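Local coordinates for protein fiber (Human adenovirus 35, PDB 2QLK) that forms the trimeric head (knob) of the viral fibre, the part that attaches the virus to host cells by binding the receptor CD46, at residues 34-39 against 82-87; 42-47 against 66-71; 55-60 against 206-211; 123-128 against 177-182; 145-150 against 160-165. All blocks are in the same frame, centred on the assembly; numbering follows the deposited sequence.

Interaction 1 (34-39 against 82-87); sequences CQIVEN and IQLRLY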
# COMPACT_ATOMS: atom_id res chain seq x y z
N CYS A 34 12.95 -18.86 -9.70
CA CYS A 34 13.93 -17.79 -9.91
C CYS A 34 15.29 -18.15 -9.35
O CYS A 34 15.44 -19.12 -8.63
CB CYS A 34 13.43 -16.47 -9.31
SG CYS A 34 13.09 -16.53 -7.57
N GLN A 35 16.31 -17.37 -9.69
CA GLN A 35 17.65 -17.66 -9.22
C GLN A 35 18.19 -16.49 -8.43
O GLN A 35 18.43 -15.41 -8.96
CB GLN A 35 18.56 -17.98 -10.43
CG GLN A 35 17.95 -19.05 -11.34
CD GLN A 35 18.86 -19.56 -12.44
OE1 GLN A 35 19.54 -18.78 -13.12
NE2 GLN A 35 18.86 -20.87 -12.65
N ILE A 36 18.36 -16.72 -7.14
CA ILE A 36 18.85 -15.71 -6.22
C ILE A 36 20.37 -15.68 -6.18
O ILE A 36 20.97 -14.61 -6.16
CB ILE A 36 18.29 -15.98 -4.80
CG1 ILE A 36 16.79 -15.67 -4.80
CG2 ILE A 36 19.02 -15.11 -3.75
CD1 ILE A 36 16.03 -16.33 -3.68
N VAL A 37 20.98 -16.86 -6.16
CA VAL A 37 22.42 -16.98 -6.12
C VAL A 37 22.93 -16.99 -7.56
O VAL A 37 22.48 -17.80 -8.37
CB VAL A 37 22.83 -18.28 -5.40
CG1 VAL A 37 24.33 -18.52 -5.52
CG2 VAL A 37 22.41 -18.20 -3.94
N GLU A 38 23.85 -16.09 -7.90
CA GLU A 38 24.35 -16.10 -9.27
C GLU A 38 25.08 -17.42 -9.52
O GLU A 38 25.63 -18.03 -8.60
CB GLU A 38 25.24 -14.89 -9.55
CG GLU A 38 26.47 -14.73 -8.68
CD GLU A 38 27.15 -13.38 -8.92
OE1 GLU A 38 26.53 -12.50 -9.56
OE2 GLU A 38 28.30 -13.20 -8.45
N ASN A 39 25.04 -17.89 -10.77
CA ASN A 39 25.69 -19.15 -11.11
C ASN A 39 25.12 -20.26 -10.23
O ASN A 39 25.78 -20.75 -9.31
CB ASN A 39 27.20 -19.05 -10.92
CG ASN A 39 27.90 -18.39 -12.10
OD1 ASN A 39 29.09 -18.07 -12.04
ND2 ASN A 39 27.16 -18.19 -13.19
N ILE A 82 19.07 -9.28 -1.95
CA ILE A 82 18.51 -10.20 -2.90
C ILE A 82 17.98 -9.33 -4.01
O ILE A 82 17.30 -8.33 -3.76
CB ILE A 82 17.39 -10.99 -2.28
CG1 ILE A 82 17.97 -11.87 -1.16
CG2 ILE A 82 16.62 -11.74 -3.37
CD1 ILE A 82 16.94 -12.64 -0.35
N GLN A 83 18.30 -9.70 -5.24
CA GLN A 83 17.85 -8.95 -6.40
C GLN A 83 17.24 -9.89 -7.42
O GLN A 83 17.75 -10.97 -7.67
CB GLN A 83 19.03 -8.22 -7.04
CG GLN A 83 18.60 -7.28 -8.17
CD GLN A 83 19.77 -6.62 -8.87
OE1 GLN A 83 20.42 -7.23 -9.72
NE2 GLN A 83 20.05 -5.37 -8.50
N LEU A 84 16.13 -9.48 -8.01
CA LEU A 84 15.47 -10.31 -9.00
C LEU A 84 15.11 -9.38 -10.14
O LEU A 84 14.36 -8.42 -9.96
CB LEU A 84 14.21 -10.94 -8.41
CG LEU A 84 14.08 -12.43 -8.04
CD1 LEU A 84 15.41 -13.21 -8.17
CD2 LEU A 84 13.51 -12.54 -6.63
N ARG A 85 15.67 -9.65 -11.32
CA ARG A 85 15.40 -8.82 -12.49
C ARG A 85 14.49 -9.50 -13.50
O ARG A 85 14.71 -10.65 -13.90
CB ARG A 85 16.70 -8.48 -13.19
CG ARG A 85 17.75 -7.82 -12.32
CD ARG A 85 19.12 -7.97 -12.98
NE ARG A 85 19.39 -9.39 -13.25
CZ ARG A 85 20.20 -9.85 -14.20
NH1 ARG A 85 20.83 -9.01 -15.02
NH2 ARG A 85 20.36 -11.16 -14.35
N LEU A 86 13.46 -8.78 -13.93
CA LEU A 86 12.54 -9.28 -14.93
C LEU A 86 12.70 -8.41 -16.18
O LEU A 86 12.61 -7.19 -16.09
CB LEU A 86 11.10 -9.20 -14.46
CG LEU A 86 10.67 -9.83 -13.13
CD1 LEU A 86 9.22 -10.32 -13.25
CD2 LEU A 86 11.57 -10.94 -12.75
N TYR A 87 12.96 -9.04 -17.32
CA TYR A 87 13.10 -8.27 -18.56
C TYR A 87 12.00 -8.77 -19.50
O TYR A 87 11.77 -9.98 -19.62
CB TYR A 87 14.48 -8.47 -19.18
CG TYR A 87 15.63 -7.99 -18.33
CD1 TYR A 87 15.80 -6.64 -18.03
CD2 TYR A 87 16.57 -8.90 -17.82
CE1 TYR A 87 16.89 -6.20 -17.25
CE2 TYR A 87 17.66 -8.47 -17.05
CZ TYR A 87 17.81 -7.12 -16.77
OH TYR A 87 18.90 -6.69 -16.03
O HOH W 1 20.19 -11.85 -5.43

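Interaction 2 (42-47 against 66-71); sequences TNDGKL and GVSDTV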
# COMPACT_ATOMS: atom_id res chain seq x y z
N THR A 42 20.32 -24.19 -11.01
CA THR A 42 18.99 -24.51 -10.48
C THR A 42 18.31 -23.34 -9.76
O THR A 42 18.95 -22.54 -9.08
CB THR A 42 19.06 -25.70 -9.51
OG1 THR A 42 19.75 -25.32 -8.31
CG2 THR A 42 19.79 -26.86 -10.15
N ASN A 43 17.00 -23.25 -9.92
CA ASN A 43 16.22 -22.19 -9.30
C ASN A 43 16.22 -22.42 -7.80
O ASN A 43 15.95 -23.53 -7.35
CB ASN A 43 14.82 -22.20 -9.90
CG ASN A 43 14.86 -21.96 -11.41
OD1 ASN A 43 13.92 -22.25 -12.14
ND2 ASN A 43 15.98 -21.41 -11.88
N ASP A 44 16.59 -21.40 -7.04
CA ASP A 44 16.67 -21.52 -5.60
C ASP A 44 15.68 -20.70 -4.83
O ASP A 44 15.81 -20.55 -3.61
CB ASP A 44 18.07 -21.17 -5.11
CG ASP A 44 18.58 -19.88 -5.69
OD1 ASP A 44 17.78 -19.16 -6.33
OD2 ASP A 44 19.79 -19.60 -5.51
N GLY A 45 14.70 -20.16 -5.53
CA GLY A 45 13.70 -19.37 -4.85
C GLY A 45 12.34 -19.47 -5.48
O GLY A 45 12.21 -19.84 -6.66
N LYS A 46 11.31 -19.15 -4.69
CA LYS A 46 9.93 -19.16 -5.17
C LYS A 46 9.34 -17.77 -5.07
O LYS A 46 9.04 -17.28 -3.99
CB LYS A 46 9.08 -20.13 -4.35
CG LYS A 46 9.52 -21.57 -4.49
CD LYS A 46 8.81 -22.46 -3.48
CE LYS A 46 9.07 -23.95 -3.77
NZ LYS A 46 8.56 -24.86 -2.68
N LEU A 47 9.21 -17.13 -6.21
CA LEU A 47 8.66 -15.79 -6.27
C LEU A 47 7.19 -15.81 -6.66
O LEU A 47 6.80 -16.39 -7.68
CB LEU A 47 9.46 -14.98 -7.27
CG LEU A 47 8.86 -13.59 -7.57
CD1 LEU A 47 9.29 -12.59 -6.45
CD2 LEU A 47 9.35 -13.11 -8.97
N GLY A 66 12.46 -18.77 -0.06
CA GLY A 66 13.72 -19.38 -0.47
C GLY A 66 13.68 -20.90 -0.39
O GLY A 66 13.08 -21.44 0.54
N VAL A 67 14.33 -21.58 -1.34
CA VAL A 67 14.33 -23.04 -1.34
C VAL A 67 15.67 -23.70 -1.03
O VAL A 67 15.73 -24.64 -0.24
CB VAL A 67 13.82 -23.62 -2.69
CG1 VAL A 67 12.52 -22.94 -3.11
CG2 VAL A 67 14.89 -23.49 -3.75
N SER A 68 16.75 -23.20 -1.63
CA SER A 68 18.04 -23.80 -1.40
C SER A 68 18.64 -23.50 -0.03
O SER A 68 18.34 -22.46 0.60
CB SER A 68 19.03 -23.37 -2.49
OG SER A 68 19.44 -22.03 -2.29
N ASP A 69 19.48 -24.43 0.42
CA ASP A 69 20.16 -24.31 1.70
C ASP A 69 20.92 -22.98 1.73
O ASP A 69 21.02 -22.34 2.78
CB ASP A 69 21.15 -25.46 1.89
CG ASP A 69 20.48 -26.82 1.98
OD1 ASP A 69 19.68 -27.17 1.08
OD2 ASP A 69 20.75 -27.55 2.96
N THR A 70 21.45 -22.57 0.59
CA THR A 70 22.19 -21.33 0.51
C THR A 70 21.27 -20.13 0.71
O THR A 70 21.56 -19.23 1.52
CB THR A 70 22.90 -21.16 -0.86
OG1 THR A 70 23.79 -22.27 -1.08
CG2 THR A 70 23.71 -19.86 -0.88
N VAL A 71 20.17 -20.09 -0.03
CA VAL A 71 19.24 -18.99 0.12
C VAL A 71 18.78 -18.94 1.59
O VAL A 71 18.87 -17.90 2.26
CB VAL A 71 18.03 -19.16 -0.83
CG1 VAL A 71 16.96 -18.11 -0.52
CG2 VAL A 71 18.51 -19.04 -2.29

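Interaction 3 (55-60 against 206-211); sequences GGLVNG and SYITED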
# COMPACT_ATOMS: atom_id res chain seq x y z
N GLY A 55 -7.24 -0.13 -14.89
CA GLY A 55 -7.21 1.20 -15.46
C GLY A 55 -5.80 1.60 -15.83
O GLY A 55 -5.04 0.79 -16.36
N GLY A 56 -5.43 2.83 -15.54
CA GLY A 56 -4.10 3.30 -15.86
C GLY A 56 -3.04 2.78 -14.91
O GLY A 56 -1.86 3.11 -15.06
N LEU A 57 -3.46 1.96 -13.95
CA LEU A 57 -2.56 1.41 -12.94
C LEU A 57 -2.49 -0.09 -12.87
O LEU A 57 -3.49 -0.76 -13.04
CB LEU A 57 -3.01 1.86 -11.56
CG LEU A 57 -2.23 2.89 -10.75
CD1 LEU A 57 -1.60 3.94 -11.65
CD2 LEU A 57 -3.19 3.48 -9.73
N VAL A 58 -1.31 -0.62 -12.61
CA VAL A 58 -1.18 -2.05 -12.40
C VAL A 58 -1.10 -2.18 -10.86
O VAL A 58 -0.35 -1.44 -10.21
CB VAL A 58 0.12 -2.61 -13.01
CG1 VAL A 58 0.29 -4.05 -12.59
CG2 VAL A 58 0.06 -2.52 -14.53
N ASN A 59 -1.91 -3.07 -10.29
CA ASN A 59 -1.89 -3.31 -8.85
C ASN A 59 -1.05 -4.56 -8.65
O ASN A 59 -1.38 -5.63 -9.16
CB ASN A 59 -3.31 -3.54 -8.31
CG ASN A 59 -4.00 -2.25 -7.92
OD1 ASN A 59 -3.54 -1.15 -8.26
ND2 ASN A 59 -5.11 -2.37 -7.21
N GLY A 60 0.03 -4.44 -7.90
CA GLY A 60 0.90 -5.58 -7.70
C GLY A 60 1.06 -6.13 -6.30
O GLY A 60 0.82 -5.44 -5.30
N SER A 206 1.86 -0.17 -6.91
CA SER A 206 1.15 0.11 -8.14
C SER A 206 2.11 0.90 -9.03
O SER A 206 3.06 1.54 -8.54
CB SER A 206 -0.10 0.95 -7.89
OG SER A 206 -0.95 0.36 -6.94
N TYR A 207 1.88 0.82 -10.34
CA TYR A 207 2.64 1.60 -11.31
C TYR A 207 1.74 1.90 -12.52
O TYR A 207 0.76 1.21 -12.76
CB TYR A 207 3.97 0.93 -11.72
CG TYR A 207 3.89 -0.45 -12.34
CD1 TYR A 207 3.47 -0.63 -13.66
CD2 TYR A 207 4.27 -1.57 -11.61
CE1 TYR A 207 3.43 -1.92 -14.24
CE2 TYR A 207 4.23 -2.86 -12.17
CZ TYR A 207 3.82 -3.03 -13.48
OH TYR A 207 3.82 -4.30 -14.02
N ILE A 208 2.07 2.96 -13.22
CA ILE A 208 1.33 3.42 -14.38
C ILE A 208 1.64 2.50 -15.55
O ILE A 208 2.80 2.24 -15.89
CB ILE A 208 1.74 4.85 -14.70
CG1 ILE A 208 1.46 5.72 -13.47
CG2 ILE A 208 0.99 5.36 -15.96
CD1 ILE A 208 2.00 7.14 -13.58
N THR A 209 0.58 1.98 -16.15
CA THR A 209 0.74 1.04 -17.25
C THR A 209 0.83 1.70 -18.61
O THR A 209 0.39 2.84 -18.79
CB THR A 209 -0.42 0.04 -17.28
OG1 THR A 209 -0.17 -0.92 -18.31
CG2 THR A 209 -1.74 0.74 -17.57
N GLU A 210 1.40 0.96 -19.56
CA GLU A 210 1.55 1.43 -20.94
C GLU A 210 0.19 1.47 -21.65
O GLU A 210 0.11 1.89 -22.80
CB GLU A 210 2.49 0.49 -21.70
CG GLU A 210 2.89 1.00 -23.09
CD GLU A 210 3.88 2.15 -23.03
OE1 GLU A 210 5.09 1.91 -22.84
OE2 GLU A 210 3.43 3.32 -23.17
N ASP A 211 -0.86 1.03 -20.97
CA ASP A 211 -2.20 1.04 -21.55
C ASP A 211 -2.22 0.42 -22.94
O ASP A 211 -2.22 -0.81 -23.09
CB ASP A 211 -2.74 2.47 -21.62
CG ASP A 211 -3.29 2.97 -20.29
OD1 ASP A 211 -4.37 2.48 -19.89
OD2 ASP A 211 -2.65 3.83 -19.65

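Interaction 4 (123-128 against 177-182); sequences FMPSTT and YAIQFE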
# COMPACT_ATOMS: atom_id res chain seq x y z
N PHE A 123 0.18 -4.85 -19.08
CA PHE A 123 0.62 -5.04 -17.71
C PHE A 123 2.01 -4.45 -17.53
O PHE A 123 2.58 -4.51 -16.44
CB PHE A 123 0.69 -6.52 -17.35
CG PHE A 123 -0.65 -7.19 -17.26
CD1 PHE A 123 -1.26 -7.72 -18.41
CD2 PHE A 123 -1.29 -7.32 -16.03
CE1 PHE A 123 -2.50 -8.37 -18.32
CE2 PHE A 123 -2.53 -7.96 -15.92
CZ PHE A 123 -3.14 -8.49 -17.08
N MET A 124 2.56 -3.89 -18.59
CA MET A 124 3.91 -3.35 -18.54
C MET A 124 4.00 -1.91 -18.07
O MET A 124 3.05 -1.14 -18.24
CB MET A 124 4.55 -3.47 -19.93
CG MET A 124 4.66 -4.90 -20.45
SD MET A 124 5.96 -5.86 -19.58
CE MET A 124 5.00 -7.01 -18.76
N PRO A 125 5.12 -1.54 -17.45
CA PRO A 125 5.39 -0.20 -16.93
C PRO A 125 5.60 0.81 -18.06
O PRO A 125 6.53 0.65 -18.88
CB PRO A 125 6.67 -0.38 -16.12
CG PRO A 125 7.34 -1.55 -16.80
CD PRO A 125 6.18 -2.48 -17.01
N SER A 126 4.77 1.84 -18.07
CA SER A 126 4.87 2.90 -19.07
C SER A 126 6.30 3.41 -19.27
O SER A 126 6.96 3.85 -18.32
CB SER A 126 3.97 4.07 -18.66
OG SER A 126 4.42 5.28 -19.26
N THR A 127 6.78 3.37 -20.52
CA THR A 127 8.14 3.84 -20.81
C THR A 127 8.18 5.35 -20.80
O THR A 127 9.25 5.96 -20.88
CB THR A 127 8.66 3.35 -22.17
OG1 THR A 127 7.66 3.55 -23.16
CG2 THR A 127 9.02 1.86 -22.09
N THR A 128 7.00 5.95 -20.68
CA THR A 128 6.86 7.40 -20.62
C THR A 128 7.02 7.80 -19.14
O THR A 128 7.88 8.62 -18.78
CB THR A 128 5.46 7.82 -21.11
OG1 THR A 128 5.24 7.28 -22.41
CG2 THR A 128 5.34 9.33 -21.17
N TYR A 177 10.78 -3.77 -21.77
CA TYR A 177 10.39 -3.36 -20.41
C TYR A 177 11.23 -4.09 -19.37
O TYR A 177 11.78 -5.14 -19.66
CB TYR A 177 8.92 -3.69 -20.17
CG TYR A 177 8.01 -3.12 -21.20
CD1 TYR A 177 7.65 -1.78 -21.17
CD2 TYR A 177 7.53 -3.91 -22.24
CE1 TYR A 177 6.83 -1.24 -22.15
CE2 TYR A 177 6.72 -3.38 -23.23
CZ TYR A 177 6.37 -2.04 -23.18
OH TYR A 177 5.56 -1.50 -24.14
N ALA A 178 11.31 -3.53 -18.17
CA ALA A 178 12.06 -4.15 -17.09
C ALA A 178 11.44 -3.83 -15.72
O ALA A 178 10.94 -2.73 -15.49
CB ALA A 178 13.53 -3.69 -17.11
N ILE A 179 11.47 -4.82 -14.84
CA ILE A 179 10.98 -4.71 -13.47
C ILE A 179 12.03 -5.45 -12.66
O ILE A 179 12.27 -6.65 -12.87
CB ILE A 179 9.64 -5.42 -13.28
CG1 ILE A 179 8.58 -4.79 -14.19
CG2 ILE A 179 9.21 -5.35 -11.80
CD1 ILE A 179 7.18 -5.35 -13.98
N GLN A 180 12.68 -4.71 -11.76
CA GLN A 180 13.70 -5.26 -10.89
C GLN A 180 13.28 -5.13 -9.43
O GLN A 180 12.91 -4.04 -8.99
CB GLN A 180 15.02 -4.51 -11.07
CG GLN A 180 16.15 -5.13 -10.26
CD GLN A 180 17.47 -4.38 -10.41
OE1 GLN A 180 17.72 -3.38 -9.73
NE2 GLN A 180 18.32 -4.87 -11.30
N PHE A 181 13.35 -6.23 -8.68
CA PHE A 181 12.96 -6.21 -7.27
C PHE A 181 14.22 -6.37 -6.47
O PHE A 181 15.09 -7.17 -6.82
CB PHE A 181 12.05 -7.41 -6.93
CG PHE A 181 10.70 -7.39 -7.60
CD1 PHE A 181 9.65 -6.61 -7.08
CD2 PHE A 181 10.48 -8.11 -8.77
CE1 PHE A 181 8.40 -6.55 -7.74
CE2 PHE A 181 9.24 -8.06 -9.43
CZ PHE A 181 8.20 -7.28 -8.92
N GLU A 182 14.35 -5.61 -5.39
CA GLU A 182 15.49 -5.78 -4.54
C GLU A 182 15.11 -5.66 -3.06
O GLU A 182 14.46 -4.71 -2.66
CB GLU A 182 16.58 -4.77 -4.90
CG GLU A 182 17.86 -5.01 -4.13
CD GLU A 182 19.04 -4.26 -4.73
OE1 GLU A 182 19.52 -4.68 -5.81
OE2 GLU A 182 19.49 -3.27 -4.11

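Interaction 5 (145-150 against 160-165); sequences GICYYM and LNISIM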
# COMPACT_ATOMS: atom_id res chain seq x y z
N GLY A 145 9.85 0.81 -0.35
CA GLY A 145 8.95 0.47 0.71
C GLY A 145 9.65 -0.43 1.69
O GLY A 145 10.87 -0.68 1.59
N ILE A 146 8.87 -0.94 2.62
CA ILE A 146 9.36 -1.81 3.67
C ILE A 146 8.47 -3.04 3.73
O ILE A 146 7.27 -2.90 3.64
CB ILE A 146 9.22 -1.11 5.06
CG1 ILE A 146 10.15 0.10 5.15
CG2 ILE A 146 9.45 -2.13 6.19
CD1 ILE A 146 11.60 -0.23 5.00
N CYS A 147 9.06 -4.23 3.86
CA CYS A 147 8.27 -5.42 4.08
C CYS A 147 9.06 -6.12 5.19
O CYS A 147 10.09 -5.60 5.65
CB CYS A 147 8.09 -6.30 2.83
SG CYS A 147 9.56 -6.89 2.08
N TYR A 148 8.60 -7.28 5.61
CA TYR A 148 9.22 -7.94 6.74
C TYR A 148 9.57 -9.40 6.66
O TYR A 148 9.02 -10.16 5.87
CB TYR A 148 8.32 -7.76 7.98
CG TYR A 148 7.92 -6.34 8.26
CD1 TYR A 148 6.94 -5.71 7.47
CD2 TYR A 148 8.58 -5.59 9.23
CE1 TYR A 148 6.65 -4.37 7.64
CE2 TYR A 148 8.30 -4.25 9.41
CZ TYR A 148 7.34 -3.64 8.61
OH TYR A 148 7.07 -2.31 8.76
N TYR A 149 10.50 -9.78 7.52
CA TYR A 149 10.91 -11.16 7.66
C TYR A 149 10.57 -11.53 9.11
O TYR A 149 10.92 -10.82 10.05
CB TYR A 149 12.42 -11.33 7.48
CG TYR A 149 12.85 -12.74 7.76
CD1 TYR A 149 12.42 -13.78 6.94
CD2 TYR A 149 13.64 -13.06 8.87
CE1 TYR A 149 12.74 -15.10 7.21
CE2 TYR A 149 13.99 -14.41 9.15
CZ TYR A 149 13.53 -15.42 8.31
OH TYR A 149 13.86 -16.74 8.51
N MET A 150 9.88 -12.66 9.26
CA MET A 150 9.48 -13.20 10.56
C MET A 150 10.48 -14.32 10.91
O MET A 150 10.61 -15.31 10.18
CB MET A 150 8.05 -13.75 10.42
CG MET A 150 7.40 -14.27 11.68
SD MET A 150 5.61 -14.45 11.43
CE MET A 150 5.03 -13.12 12.41
N LEU A 160 12.63 -5.19 6.07
CA LEU A 160 13.42 -5.37 4.85
C LEU A 160 13.11 -4.18 3.98
O LEU A 160 11.93 -3.82 3.79
CB LEU A 160 13.03 -6.66 4.11
CG LEU A 160 13.27 -8.01 4.82
CD1 LEU A 160 12.78 -9.20 3.93
CD2 LEU A 160 14.77 -8.16 5.11
N ASN A 161 14.15 -3.52 3.49
CA ASN A 161 13.93 -2.39 2.62
C ASN A 161 13.68 -3.02 1.29
O ASN A 161 14.38 -3.96 0.92
CB ASN A 161 15.18 -1.52 2.54
CG ASN A 161 15.63 -1.05 3.90
OD1 ASN A 161 14.96 -0.22 4.53
ND2 ASN A 161 16.75 -1.57 4.37
N ILE A 162 12.66 -2.56 0.58
CA ILE A 162 12.40 -3.11 -0.73
C ILE A 162 12.32 -2.00 -1.75
O ILE A 162 11.74 -0.96 -1.50
CB ILE A 162 11.10 -3.97 -0.81
CG1 ILE A 162 10.86 -4.34 -2.29
CG2 ILE A 162 9.88 -3.20 -0.24
CD1 ILE A 162 10.00 -5.52 -2.46
N SER A 163 12.94 -2.23 -2.89
CA SER A 163 12.96 -1.28 -3.98
C SER A 163 12.55 -1.95 -5.27
O SER A 163 12.97 -3.07 -5.57
CB SER A 163 14.36 -0.69 -4.17
OG SER A 163 14.66 0.26 -3.16
N ILE A 164 11.72 -1.26 -6.02
CA ILE A 164 11.31 -1.79 -7.30
C ILE A 164 11.74 -0.76 -8.32
O ILE A 164 11.42 0.41 -8.20
CB ILE A 164 9.81 -2.00 -7.36
CG1 ILE A 164 9.39 -2.93 -6.22
CG2 ILE A 164 9.43 -2.52 -8.76
CD1 ILE A 164 7.91 -3.29 -6.23
N MET A 165 12.52 -1.19 -9.30
CA MET A 165 12.98 -0.27 -10.32
C MET A 165 12.30 -0.61 -11.62
O MET A 165 12.32 -1.78 -12.07
CB MET A 165 14.50 -0.37 -10.48
CG MET A 165 15.08 0.69 -11.39
SD MET A 165 16.84 0.45 -11.72
CE MET A 165 16.80 -0.09 -13.47

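Interaction 1 (34-39 against 82-87)
Ile-36 and Leu-84 bury the most surface here, with Ile-82 next, and together they fasten the loop 34-39 to the strand 82-87 by apolar contact. Leu-84 does most of the reaching. Its CB leaves the strand beside the loop, but the branched end swings closer, and CD1 lies 3.8 Å from Gln-35 O and 4.0 Å from Cys-34 CB. The sulfur of Cys-34 meets both branches of the leucine, 4.1 Å from CD2 and as far from CD1. SG is placed between the backbone N and the carbonyl carbon of its own residue (chi1 59°), a position from which it bears on both methyls.

Ile-36 crosses Ile-82 at a slant. CG2 of Ile-82 is the atom that touches, 4.2 Å from Ile-36 CG2 and equally near Ile-36 CG1, which also borders Leu-84 CD1.

The polar link between the backbones is indirect. Water 1 donates to Ile-36 O at 3.0 Å and accepts from Gln-83 N at 2.9 Å, bridging the loop to the strand. The loop between strands 23-25 and 45-54 is in this way packed on strand 79-88, and Leu-64 of the facing sheet, which touches Cys-34, Ile-82 and Leu-84, completes an apolar cluster of the antiparallel beta-sandwich that makes up the adenovirus fibre knob.

Interaction 2 (42-47 against 66-71)
Asp-44 and Val-67 meet where the antiparallel pairing of strands 45-54 and 57-66 runs out, next to a classic beta bulge in which Asp-44 and Gly-45 both face Cys-34. Gly-45 and Gly-66 form the last bridge here, a non-hydrogen-bonded pair with 4.4 Å between their CA atoms.

The hydrogen bonds converge on one carbonyl. Asp-44 O accepts from Val-67 N at 2.9 Å, a nearly straight bond whose donor stands 44° out of the carbonyl plane, and a second, weak bond comes from Ser-68 N. Both amides at the start of the turn are thus tied to one oxygen.

Van der Waals contacts surround this grip. Val-67 CG2 leans on the same peptide, a close approach of 3.1 Å to Asp-44 O, while its other methyl, CG1, faces Lys-46: the extended lysine chain passes it at about a right angle, so that CG, CD and CE all touch it, CG at 3.6 Å. Farther along the turn Val-71 crosses Asp-44 at about a right angle, with CG2 3.5 Å from the carboxylate carbon CG.

Asp-44 CG sits between its own backbone N and carbonyl carbon (chi1 48°), which lays the carboxylate against that methyl while its oxygens serve the neighbouring loop: OD1 accepts from the backbone N of Ile-36 and OD2 from that of Val-37.

Ser-68 closes an ST motif. Its OG, which rests 3.3 Å from Asp-44 CB, accepts a hydrogen bond from Val-71 N at 3.1 Å.

Interaction 3 (55-60 against 206-211)
The Tyr-207 ring carries Val-58 over one face. Val-58 CB stands 3.8 Å from the ring centroid and displaced toward the rim, a CH-pi contact, and CG2 comes to 3.4 Å from CE1 while CG1 lies near CZ and OH. The two side chains run side by side, pointing the same way. Tyr-207 CG is held between its own backbone N and carbonyl carbon (chi1 59°), an orientation that brings the ring in beside the valine. Its hydroxyl is hydrogen-bonded to the backbone oxygen of Phe-123, which anchors the tip.

The backbones pair antiparallel. Val-58 and Tyr-207 form the hydrogen-bonded pair: Val-58 N gives to Tyr-207 O at 2.8 Å, and Tyr-207 N returns a bond to Val-58 O at 3.2 Å. Past the strand end Thr-209 N reaches Gly-56 O at 2.9 Å, extending the pairing into the turn. On the sheet face away from Val-58 and Tyr-207, Leu-57 CD1 packs against Ile-208 CG1 at 4.0 Å.

The two faces of the sheet have different neighbours. Tyr-207 turns inward, onto Leu-51 of strand 45-54 and Ile-179 of strand 177-186, as well as Pro-125. Leu-57 and Ile-208 meet Val-50 and Thr-48 of a neighbouring subunit, so strand 203-208, outermost of its sheet within the chain, lies with strand 57-66 at the trimer interface.

Interaction 4 (123-128 against 177-182)
Met-124 sets CB and CG over one face of the Tyr-177 ring. CB stands above the ring centre, 3.6 Å from the centroid and only 7° from the normal, a CH-pi contact. CG is anti to the carbonyl carbon of its own residue, and bends at chi2 (-73°) and chi3 bring SD past the ring while the terminal CE leads away. CG reaches Tyr-177 CD2 at 3.5 Å, and SD comes to 3.7 Å from Tyr-177 CB. Seen from the centroid the sulfur is oblique, 4.4 Å away. The tyrosine meets this chain at a slant, its CG anti to the carbonyl carbon of Tyr-177 (chi1 -54°) and its CB directed at the loop.

Pro-125 and Thr-127 continue the packing round the ring. Pro-125 O approaches CD1 of Tyr-177 at 3.5 Å, and the methyl CG2 of Thr-127, crossing the tyrosine side chain at about a right angle, lies 3.8 Å from CE1. The hydroxyl of Thr-127 is engaged by Glu-210. Further along the strand, Pro-125 CD touches Ile-179 CD1 at 4.3 Å.

The loop between strands 106-107 and 142-150 thus packs on the start of strand 177-186, and its backbone also bonds to strand 203-208 and, through Met-124 and Glu-210, to the C-terminal tail. The motif at its centre is a Met-aromatic contact, set in a loop that joins the strand to the C-terminal part of the knob.

Interaction 5 (145-150 against 160-165)
Leu-160 lies against Cys-147 and Tyr-149 across the hairpin, and its side chain can be traced outward. CB is 3.5 Å from Cys-147 O and 4.0 Å from Cys-147 SG. CG, anti to the carbonyl carbon of its own residue (chi1 -64°), still borders Cys-147 O. At the tip CD1 reaches Tyr-149 CB at 4.2 Å. The ring of that tyrosine leads away from strand 157-166, stacks edge-to-face with Phe-75 and is hydrogen-bonded through OH to Glu-192.

The backbones form an antiparallel beta hairpin, strands 142-150 and 157-166, at one side of the four-stranded sheet of the fibre knob. Cys-147 and Leu-160 are a hydrogen-bonded pair with bonds in both directions, Leu-160 N to Cys-147 O at 2.6 Å being the shorter. In the next such pair, Gly-145 N to Ile-162 O and Ile-162 N to Gly-145 O are both 2.8 Å. Here the Ile-162 methyl CG2 folds over the peptide of the glycine, 3.3 Å from Gly-145 O, and it also approaches the sulfur of Cys-147.

The intervening pair, Ile-146 and Asn-161, puts its side chains on the other face. They lie alongside one another, pointing the same way, with Ile-146 CD1 at 3.4 Å from Asn-161 OD1. On that face Ile-146 packs on Tyr-148 of a neighbouring subunit; on the inner one, Cys-147 and Ile-162 lie against Trp-183 of strand 177-186.

How the interactions relate
Interactions 1, 4 and 5 all reach one sheet, through strands 79-88, 177-186 and 157-166 with 142-150: Leu-86 N is 2.7 Å from Ile-179 O, joining interaction 1 to interaction 4, and Glu-182 N is 2.9 Å from Ser-163 O, joining interaction 4 to interaction 5. Interactions 2 and 3 belong to the facing sheet, their centres about 29 Å apart on opposite sides of the chain's centre. The Asp-44 carboxylate joins interactions 1 and 2, whose centres are about 10 Å apart. Interactions 3 and 4, also about 10 Å between centres, are linked by Ile-208 O, 3.0 Å from Ser-126 N, and both touch a neighbouring subunit. A glycerol, probably from crystallisation, lies beside interaction 5, with nearest atoms about 4 Å from Gly-145.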